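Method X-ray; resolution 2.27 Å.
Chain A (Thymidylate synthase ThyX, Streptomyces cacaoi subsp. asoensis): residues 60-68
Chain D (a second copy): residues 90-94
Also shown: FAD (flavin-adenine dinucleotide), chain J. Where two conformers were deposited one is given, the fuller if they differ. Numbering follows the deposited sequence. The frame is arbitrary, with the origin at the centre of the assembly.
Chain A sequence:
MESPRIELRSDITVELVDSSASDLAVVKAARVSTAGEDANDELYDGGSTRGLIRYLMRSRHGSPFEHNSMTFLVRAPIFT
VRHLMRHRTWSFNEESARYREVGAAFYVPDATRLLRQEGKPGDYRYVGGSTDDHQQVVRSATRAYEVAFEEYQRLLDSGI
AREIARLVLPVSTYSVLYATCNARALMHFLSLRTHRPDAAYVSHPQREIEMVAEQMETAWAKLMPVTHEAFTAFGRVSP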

ATOM      1  N   ARG A  60       2.961 -20.087  -1.754  1.00 32.64           N
ATOM      2  CA  ARG A  60       2.557 -18.704  -1.787  1.00 32.18           C
ATOM      3  C   ARG A  60       3.445 -17.759  -0.988  1.00 31.17           C
ATOM      4  O   ARG A  60       2.942 -16.853  -0.327  1.00 31.34           O
ATOM      5  N   HIS A  61       4.759 -17.962  -1.048  0.54 30.63           N
ATOM      6  CA  HIS A  61       5.718 -17.021  -0.430  0.54 30.24           C
ATOM      7  C   HIS A  61       6.041 -15.997  -1.522  0.54 29.73           C
ATOM      8  O   HIS A  61       6.954 -16.187  -2.338  0.54 29.48           O
ATOM      9  N   GLY A  62       5.256 -14.930  -1.552  1.00 28.57           N
ATOM     10  CA  GLY A  62       5.344 -13.978  -2.614  1.00 27.61           C
ATOM     11  C   GLY A  62       6.351 -12.883  -2.410  1.00 26.04           C
ATOM     12  O   GLY A  62       6.743 -12.253  -3.364  1.00 25.99           O
ATOM     13  N   SER A  63       6.794 -12.661  -1.183  1.00 24.82           N
ATOM     14  CA  SER A  63       7.777 -11.613  -0.944  1.00 24.55           C
ATOM     15  C   SER A  63       9.082 -11.621  -1.804  1.00 22.07           C
ATOM     16  O   SER A  63       9.468 -10.589  -2.226  1.00 21.32           O
ATOM     17  N   PRO A  64       9.705 -12.784  -2.091  1.00 22.45           N
ATOM     18  CA  PRO A  64      10.863 -12.849  -2.998  1.00 22.50           C
ATOM     19  C   PRO A  64      10.564 -12.400  -4.401  1.00 23.10           C
ATOM     20  O   PRO A  64      11.473 -11.932  -5.131  1.00 23.51           O
ATOM     21  N   PHE A  65       9.319 -12.502  -4.812  1.00 21.50           N
ATOM     22  CA  PHE A  65       9.040 -12.051  -6.158  1.00 22.15           C
ATOM     23  C   PHE A  65       8.904 -10.538  -6.313  1.00 21.47           C
ATOM     24  O   PHE A  65       8.638 -10.069  -7.414  1.00 23.36           O
ATOM     25  N   GLU A  66       9.069  -9.775  -5.243  1.00 20.92           N
ATOM     26  CA  GLU A  66       8.896  -8.323  -5.281  1.00 19.72           C
ATOM     27  C   GLU A  66      10.199  -7.525  -5.533  1.00 20.14           C
ATOM     28  O   GLU A  66      10.171  -6.269  -5.669  1.00 20.39           O
ATOM     29  N   HIS A  67      11.335  -8.206  -5.566  1.00 20.10           N
ATOM     30  CA  HIS A  67      12.652  -7.483  -5.672  1.00 21.68           C
ATOM     31  C   HIS A  67      13.038  -7.263  -7.145  1.00 22.74           C
ATOM     32  O   HIS A  67      13.978  -7.929  -7.680  1.00 22.94           O
ATOM     33  N   ASN A  68      12.285  -6.365  -7.796  1.00 21.18           N
ATOM     34  CA  ASN A  68      12.443  -6.195  -9.237  1.00 21.78           C
ATOM     35  C   ASN A  68      11.453  -5.150  -9.694  1.00 20.26           C
ATOM     36  O   ASN A  68      10.619  -4.741  -8.925  1.00 19.31           O
TER
ATOM     37  N   TRP D  90       8.166  -0.611   1.145  1.00 18.43           N
ATOM     38  CA  TRP D  90       9.300  -1.427   0.787  1.00 17.72           C
ATOM     39  C   TRP D  90       8.978  -2.919   0.684  1.00 17.65           C
ATOM     40  O   TRP D  90       7.937  -3.367   1.201  1.00 19.26           O
ATOM     41  N   SER D  91       9.877  -3.681   0.051  1.00 16.11           N
ATOM     42  CA  SER D  91       9.869  -5.134   0.097  1.00 17.29           C
ATOM     43  C   SER D  91      11.087  -5.662   0.842  1.00 18.38           C
ATOM     44  O   SER D  91      12.219  -5.156   0.689  1.00 18.46           O
ATOM     45  N   PHE D  92      10.844  -6.659   1.684  1.00 17.28           N
ATOM     46  CA  PHE D  92      11.874  -7.156   2.561  1.00 18.22           C
ATOM     47  C   PHE D  92      11.921  -8.669   2.485  1.00 19.29           C
ATOM     48  O   PHE D  92      10.901  -9.307   2.363  1.00 18.35           O
ATOM     49  N   ASN D  93      13.116  -9.248   2.537  1.00 21.31           N
ATOM     50  CA  ASN D  93      13.246 -10.677   2.804  1.00 22.67           C
ATOM     51  C   ASN D  93      14.410 -10.876   3.727  1.00 22.58           C
ATOM     52  O   ASN D  93      15.520 -10.447   3.438  1.00 21.30           O
ATOM     53  N   GLU D  94      14.171 -11.554   4.845  1.00 23.26           N
ATOM     54  CA  GLU D  94      15.123 -11.533   5.934  1.00 23.94           C
ATOM     55  C   GLU D  94      15.481 -12.946   6.350  1.00 24.71           C
ATOM     56  O   GLU D  94      14.650 -13.859   6.282  1.00 23.97           O
TER

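The strand of chain D meets the loop and 3-10 turn of chain A by the alternation rule: Ser91(D) and Asn93(D) point toward chain A, while Trp90(D) and Phe92(D) point away, both with chi1 in m. No backbone-to-backbone hydrogen bond joins the two stretches; three clear side-chain hydrogen bonds do.

Ser91(D), chi1 m, gives its hydroxyl to a carboxylate: OG donates to OE1 of Glu66(A) at 2.6 Å. Glu66(A) reaches it in an extended m, t conformation, its CB directed toward the strand. Water 1 donates both to this serine's OG and to the backbone O of Glu66(A), bridging the same pair a second time. The serine CB also lies over one face of the His67(A) ring, 4.0 Å from its CE1.

The CA-to-CB bond of Phe92(D) points away, and the residue contributes backbone. Its N donates to water 2, which in turn donates to OE1 of Glu66(A), so one carboxylate oxygen serves serine and water together.

Asn93(D) is covered most, and its chi1 of -96° lies between wells. Both ends of its amide are used. OD1 accepts from OG of Ser63(A) at 2.9 Å, the serine being in p with its CB toward the strand; ND2 donates to NE2 of His67(A) at 3.0 Å, arriving at the ring edge, near its plane, where the nitrogen lone pair lies. His67(A), chi1 m, starts sideways and brings its ring end nearer, while its ND1 is bonded elsewhere in the structure. Pro64(A) points away overall, yet its CG packs 3.7 Å from OD1 of Asn93(D).

The side chain of Glu94(D) is out of reach of the chain A stretch, and its backbone pairs with the flavin: its N donates to FAD O2 at 2.7 Å, and FAD N3 donates to its O at 3.0 Å.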

ATOM      1  CB  ARG A  60       1.096 -18.588  -1.382  1.00 32.78           C
ATOM      2  CG  ARG A  60       0.162 -19.253  -2.401  1.00 36.40           C
ATOM      3  CD  ARG A  60      -1.272 -18.962  -2.053  1.00 47.11           C
ATOM      4  NE  ARG A  60      -1.708 -17.584  -2.383  1.00 52.70           N
ATOM      5  CZ  ARG A  60      -2.725 -16.953  -1.779  1.00 54.54           C
ATOM      6  NH1 ARG A  60      -3.405 -17.540  -0.781  1.00 55.66           N
ATOM      7  NH2 ARG A  60      -3.049 -15.722  -2.147  1.00 54.75           N
ATOM      8  CB  HIS A  61       6.988 -17.755   0.049  0.54 30.97           C
ATOM      9  CG  HIS A  61       7.903 -16.932   0.915  0.54 30.87           C
ATOM     10  ND1 HIS A  61       7.462 -15.911   1.728  0.54 32.98           N
ATOM     11  CD2 HIS A  61       9.240 -17.029   1.136  0.54 33.77           C
ATOM     12  CE1 HIS A  61       8.486 -15.395   2.390  0.54 33.00           C
ATOM     13  NE2 HIS A  61       9.579 -16.056   2.049  0.54 34.24           N
ATOM     14  CB  SER A  63       8.056 -11.430   0.545  1.00 24.28           C
ATOM     15  OG  SER A  63       8.863 -12.522   1.008  1.00 33.75           O
ATOM     16  CB  PRO A  64      11.193 -14.346  -3.035  1.00 23.82           C
ATOM     17  CG  PRO A  64      10.741 -14.853  -1.627  1.00 21.90           C
ATOM     18  CD  PRO A  64       9.403 -14.127  -1.521  1.00 22.01           C
ATOM     19  CB  PHE A  65       7.813 -12.768  -6.745  1.00 21.64           C
ATOM     20  CG  PHE A  65       7.946 -14.261  -6.759  1.00 22.27           C
ATOM     21  CD1 PHE A  65       8.635 -14.903  -7.796  1.00 18.65           C
ATOM     22  CD2 PHE A  65       7.358 -15.021  -5.761  1.00 21.70           C
ATOM     23  CE1 PHE A  65       8.745 -16.269  -7.826  1.00 20.76           C
ATOM     24  CE2 PHE A  65       7.446 -16.412  -5.763  1.00 22.25           C
ATOM     25  CZ  PHE A  65       8.119 -17.064  -6.814  1.00 21.06           C
ATOM     26  CB  GLU A  66       8.314  -7.864  -3.954  1.00 19.92           C
ATOM     27  CG  GLU A  66       6.959  -8.455  -3.585  1.00 22.35           C
ATOM     28  CD  GLU A  66       6.358  -7.866  -2.283  1.00 26.74           C
ATOM     29  OE1 GLU A  66       6.912  -6.911  -1.707  1.00 25.53           O
ATOM     30  OE2 GLU A  66       5.320  -8.379  -1.800  1.00 31.48           O
ATOM     31  CB  HIS A  67      13.784  -8.163  -4.869  1.00 20.02           C
ATOM     32  CG  HIS A  67      13.446  -8.308  -3.419  1.00 19.57           C
ATOM     33  ND1 HIS A  67      13.786  -7.362  -2.475  1.00 21.19           N
ATOM     34  CD2 HIS A  67      12.716  -9.239  -2.767  1.00 18.33           C
ATOM     35  CE1 HIS A  67      13.296  -7.710  -1.297  1.00 20.06           C
ATOM     36  NE2 HIS A  67      12.636  -8.845  -1.449  1.00 23.55           N
ATOM     37  CB  ASN A  68      12.233  -7.551  -9.956  1.00 20.94           C
ATOM     38  CG  ASN A  68      10.851  -8.219  -9.601  1.00 23.73           C
ATOM     39  OD1 ASN A  68      10.795  -9.337  -9.061  1.00 24.51           O
ATOM     40  ND2 ASN A  68       9.757  -7.526  -9.921  1.00 19.12           N
TER
ATOM     41  CB  TRP D  90      10.357  -1.243   1.876  1.00 17.85           C
ATOM     42  CG  TRP D  90      10.973   0.135   1.919  1.00 19.41           C
ATOM     43  CD1 TRP D  90      10.326   1.355   2.078  1.00 19.45           C
ATOM     44  CD2 TRP D  90      12.360   0.428   1.852  1.00 17.20           C
ATOM     45  NE1 TRP D  90      11.240   2.359   2.126  1.00 19.46           N
ATOM     46  CE2 TRP D  90      12.497   1.812   1.958  1.00 19.04           C
ATOM     47  CE3 TRP D  90      13.506  -0.355   1.681  1.00 18.72           C
ATOM     48  CZ2 TRP D  90      13.747   2.436   1.902  1.00 23.61           C
ATOM     49  CZ3 TRP D  90      14.755   0.282   1.606  1.00 22.33           C
ATOM     50  CH2 TRP D  90      14.864   1.652   1.751  1.00 17.81           C
ATOM     51  CB  SER D  91       9.840  -5.754  -1.293  1.00 17.02           C
ATOM     52  OG  SER D  91       8.760  -5.172  -2.027  1.00 21.25           O
ATOM     53  CB  PHE D  92      11.564  -6.767   3.979  1.00 16.83           C
ATOM     54  CG  PHE D  92      11.511  -5.283   4.216  1.00 20.41           C
ATOM     55  CD1 PHE D  92      12.682  -4.511   4.148  1.00 20.86           C
ATOM     56  CD2 PHE D  92      10.320  -4.645   4.554  1.00 18.54           C
ATOM     57  CE1 PHE D  92      12.659  -3.121   4.415  1.00 20.68           C
ATOM     58  CE2 PHE D  92      10.297  -3.236   4.839  1.00 16.73           C
ATOM     59  CZ  PHE D  92      11.475  -2.484   4.767  1.00 15.37           C
ATOM     60  CB  ASN D  93      13.502 -11.462   1.538  1.00 24.30           C
ATOM     61  CG  ASN D  93      12.237 -12.037   0.941  1.00 29.89           C
ATOM     62  OD1 ASN D  93      11.632 -13.015   1.488  1.00 33.74           O
ATOM     63  ND2 ASN D  93      11.816 -11.455  -0.209  1.00 28.28           N
ATOM     64  CB  GLU D  94      14.552 -10.713   7.094  1.00 25.36           C
ATOM     65  CG  GLU D  94      15.436 -10.681   8.373  1.00 28.71           C
ATOM     66  CD  GLU D  94      14.744  -9.997   9.542  1.00 32.46           C
ATOM     67  OE1 GLU D  94      13.715  -9.296   9.294  1.00 31.14           O
ATOM     68  OE2 GLU D  94      15.241 -10.122  10.696  1.00 30.76           O
TER
HETATM   69  PA  FAD J 301       0.832  -7.915   3.594  1.00 43.23           P
HETATM   70  O1A FAD J 301      -0.582  -7.266   4.099  1.00 29.68           O
HETATM   71  O2A FAD J 301       2.205  -7.097   3.270  1.00 37.74           O
HETATM   72  O5B FAD J 301       0.517  -7.690   1.883  1.00 35.56           O
HETATM   73  C5B FAD J 301      -0.787  -8.233   1.307  1.00 40.25           C
HETATM   74  C4B FAD J 301      -0.877  -8.286  -0.183  1.00 41.83           C
HETATM   75  O4B FAD J 301      -0.549  -6.890  -0.533  1.00 42.83           O
HETATM   76  C3B FAD J 301       0.294  -9.109  -0.781  1.00 43.58           C
HETATM   77  O3B FAD J 301       0.113 -10.567  -0.794  1.00 45.64           O
HETATM   78  C2B FAD J 301       0.449  -8.449  -2.177  1.00 42.04           C
HETATM   79  O2B FAD J 301      -0.492  -8.834  -3.234  1.00 38.51           O
HETATM   80  C1B FAD J 301       0.190  -6.974  -1.785  1.00 42.53           C
HETATM   81  N9A FAD J 301       1.345  -6.115  -1.644  1.00 42.73           N
HETATM   82  C8A FAD J 301       1.585  -5.257  -0.610  1.00 44.72           C
HETATM   83  N7A FAD J 301       2.719  -4.561  -0.898  1.00 43.79           N
HETATM   84  C5A FAD J 301       3.180  -4.957  -2.132  1.00 38.41           C
HETATM   85  C6A FAD J 301       4.284  -4.611  -2.960  1.00 36.61           C
HETATM   86  N6A FAD J 301       5.224  -3.695  -2.644  1.00 32.66           N
HETATM   87  N1A FAD J 301       4.401  -5.234  -4.135  1.00 31.94           N
HETATM   88  C2A FAD J 301       3.502  -6.159  -4.516  1.00 34.05           C
HETATM   89  N3A FAD J 301       2.461  -6.532  -3.783  1.00 32.61           N
HETATM   90  C4A FAD J 301       2.287  -5.949  -2.590  1.00 38.45           C
HETATM   91  N1  FAD J 301       9.664 -13.256   5.521  1.00 44.62           N
HETATM   92  C2  FAD J 301      11.052 -13.152   5.394  1.00 40.88           C
HETATM   93  O2  FAD J 301      11.558 -12.054   5.328  1.00 34.36           O
HETATM   94  N3  FAD J 301      11.833 -14.298   5.369  1.00 45.87           N
HETATM   95  C4  FAD J 301      11.225 -15.586   5.450  1.00 50.01           C
HETATM   96  O4  FAD J 301      11.933 -16.597   5.420  1.00 52.89           O
HETATM   97  C4X FAD J 301       9.817 -15.696   5.563  1.00 49.24           C
HETATM   98  N5  FAD J 301       9.169 -16.957   5.660  1.00 48.30           N
HETATM   99  C5X FAD J 301       7.779 -17.022   6.006  1.00 50.04           C
HETATM  100  C6  FAD J 301       7.190 -18.264   6.327  1.00 51.21           C
HETATM  101  C7  FAD J 301       5.837 -18.345   6.671  1.00 51.81           C
HETATM  102  C7M FAD J 301       5.297 -19.746   7.012  1.00 51.27           C
HETATM  103  C8  FAD J 301       5.037 -17.166   6.675  1.00 52.26           C
HETATM  104  C8M FAD J 301       3.522 -17.168   7.035  1.00 49.29           C
HETATM  105  C9  FAD J 301       5.635 -15.923   6.355  1.00 50.78           C
HETATM  106  C9A FAD J 301       7.000 -15.843   6.010  1.00 49.45           C
HETATM  107  N10 FAD J 301       7.649 -14.586   5.741  1.00 46.96           N
HETATM  108  C10 FAD J 301       9.044 -14.518   5.611  1.00 46.04           C
HETATM  109  C1' FAD J 301       6.950 -13.297   5.828  1.00 45.35           C
HETATM  110  C2' FAD J 301       6.376 -12.977   4.442  1.00 44.72           C
HETATM  111  O2' FAD J 301       7.449 -12.986   3.463  1.00 47.38           O
HETATM  112  C3' FAD J 301       5.538 -11.686   4.427  1.00 41.70           C
HETATM  113  O3' FAD J 301       6.355 -10.516   4.647  1.00 45.37           O
HETATM  114  C4' FAD J 301       4.419 -11.787   5.445  1.00 39.97           C
HETATM  115  O4' FAD J 301       3.967 -13.135   5.385  1.00 35.01           O
HETATM  116  C5' FAD J 301       3.257 -10.825   5.099  1.00 40.64           C
HETATM  117  O5' FAD J 301       2.720 -11.296   3.837  1.00 42.27           O
HETATM  118  P   FAD J 301       2.335 -10.386   2.589  1.00 39.38           P
HETATM  119  O1P FAD J 301       3.439  -9.554   1.983  1.00 40.50           O
HETATM  120  O2P FAD J 301       1.772 -11.449   1.517  1.00 39.66           O
HETATM  121  O3P FAD J 301       0.983  -9.548   3.102  1.00 41.05           O
HETATM  122  O   HOH W   1       9.027  -3.636  -4.881  1.00 22.44           O
HETATM  123  O   HOH W   2       7.988  -7.899   0.629  1.00 44.20           O